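Local coordinates for protein ninB (Enterobacteria phage lambda, PDB 1PC6) that acts as the phage recombination protein Orf in initiating genetic exchange, with functional similarities to the host RecFOR proteins, at the interface of chains A and B. Coordinates in Å, arbitrary orientation; residue numbers count along the deposited sequence, not the author numbering. Chains: chain A/B, Protein ninB.

The interface of chains A and B. Residues chain A 5-8, 39, 43; chain B 31-33.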
# COMPACT_ATOMS: atom_id res chain seq x y z
N THR A 5 -8.03 -6.35 13.49
CA THR A 5 -7.87 -6.83 12.14
C THR A 5 -8.30 -8.29 12.01
O THR A 5 -7.89 -9.15 12.79
CB THR A 5 -6.42 -6.68 11.66
OG1 THR A 5 -6.07 -5.29 11.66
CG2 THR A 5 -6.26 -7.25 10.24
N PHE A 6 -9.15 -8.56 11.02
CA PHE A 6 -9.63 -9.90 10.80
C PHE A 6 -9.38 -10.32 9.38
O PHE A 6 -10.25 -10.18 8.52
CB PHE A 6 -11.13 -10.00 11.07
CG PHE A 6 -11.55 -9.52 12.43
CD1 PHE A 6 -11.78 -8.17 12.66
CD2 PHE A 6 -11.70 -10.41 13.48
CE1 PHE A 6 -12.18 -7.72 13.92
CE2 PHE A 6 -12.10 -9.98 14.74
CZ PHE A 6 -12.33 -8.63 14.96
N GLU A 7 -8.19 -10.82 9.11
CA GLU A 7 -7.92 -11.31 7.78
C GLU A 7 -8.84 -12.53 7.65
O GLU A 7 -8.75 -13.46 8.45
CB GLU A 7 -6.46 -11.73 7.66
CG GLU A 7 -6.21 -12.84 6.67
CD GLU A 7 -4.76 -13.25 6.65
OE1 GLU A 7 -4.17 -13.43 7.74
OE2 GLU A 7 -4.20 -13.38 5.54
N ILE A 8 -9.73 -12.52 6.67
CA ILE A 8 -10.64 -13.64 6.49
C ILE A 8 -9.99 -14.73 5.66
O ILE A 8 -9.76 -14.57 4.46
CB ILE A 8 -11.95 -13.20 5.83
CG1 ILE A 8 -12.64 -12.17 6.72
CG2 ILE A 8 -12.85 -14.40 5.62
CD1 ILE A 8 -13.88 -11.59 6.12
N ARG A 39 -7.20 -8.35 -1.36
CA ARG A 39 -5.79 -8.62 -1.16
C ARG A 39 -5.29 -9.66 -2.13
O ARG A 39 -5.94 -10.68 -2.36
CB ARG A 39 -5.53 -9.07 0.28
CG ARG A 39 -5.74 -7.97 1.30
CD ARG A 39 -4.57 -7.91 2.26
NE ARG A 39 -3.74 -6.73 2.06
CZ ARG A 39 -2.60 -6.50 2.70
NH1 ARG A 39 -2.14 -7.39 3.58
NH2 ARG A 39 -1.91 -5.39 2.48
N LEU A 43 -1.58 -11.70 4.08
CA LEU A 43 -1.18 -10.76 5.13
C LEU A 43 0.13 -11.23 5.77
O LEU A 43 0.96 -10.42 6.20
CB LEU A 43 -2.27 -10.69 6.19
CG LEU A 43 -2.21 -9.58 7.24
CD1 LEU A 43 -2.53 -8.27 6.56
CD2 LEU A 43 -3.20 -9.86 8.35
N PRO B 31 -7.03 -13.67 0.29
CA PRO B 31 -7.84 -13.21 1.43
C PRO B 31 -8.46 -11.82 1.31
O PRO B 31 -8.05 -10.99 0.49
CB PRO B 31 -6.87 -13.30 2.59
CG PRO B 31 -5.61 -12.78 1.95
CD PRO B 31 -5.59 -13.51 0.60
N ILE B 32 -9.45 -11.57 2.16
CA ILE B 32 -10.13 -10.29 2.23
C ILE B 32 -10.03 -9.88 3.70
O ILE B 32 -10.61 -10.53 4.56
CB ILE B 32 -11.60 -10.43 1.81
CG1 ILE B 32 -11.67 -10.97 0.38
CG2 ILE B 32 -12.31 -9.09 1.94
CD1 ILE B 32 -13.07 -11.07 -0.18
N VAL B 33 -9.26 -8.83 3.97
CA VAL B 33 -9.07 -8.35 5.34
C VAL B 33 -10.06 -7.27 5.77
O VAL B 33 -10.30 -6.30 5.06
CB VAL B 33 -7.63 -7.81 5.52
CG1 VAL B 33 -7.45 -7.25 6.91
CG2 VAL B 33 -6.62 -8.91 5.27
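A:Glu7 and A:Ile8, in strand 4-8 of one ninB-family subunit, pair antiparallel with B:Val33 and B:Ile32 at the start of strand 32-38 of the other, so that a beta-sheet continues across the two-fold interface of the deposited pair, probably the biological dimer. Two bridges define the register: A:Glu7 faces B:Val33, and A:Ile8 faces B:Ile32. In the second, A:Ile8 N donates to B:Ile32 O at 3.0 Å; the hydrogen is nearly in line (156°), but the donor stands 44° out of the carbonyl plane rather than on a lone pair. B:Val33 supplies much of the apolar contact, losing 75 Å² of surface to chain A. Its CG1, anti to the backbone N (chi1 177°), is directed at the methyl of A:Thr5, with CG1 to A:Thr5 CG2 at 3.5 Å. The other branch, CG2, meets the A:Glu7 CB methylene at 3.7 Å and the A:Arg39 CD methylene at 3.8 Å. A:Arg39 thus contributes its aliphatic part, bent at chi2 and chi3. Its CB also lies over one face of the B:Pro31 ring, 4.1 Å from CG. The A:Glu7 chain, extended beyond CG, passes the CB-CG edge of the same ring, bringing its carboxylate OE2 to 3.9 Å from B:Pro31 CG. That oxygen also accepts a weak hydrogen bond from A:Leu43 N (3.4 Å), at the start of helix 43-59, where the helix dipole may favour a negative carboxylate.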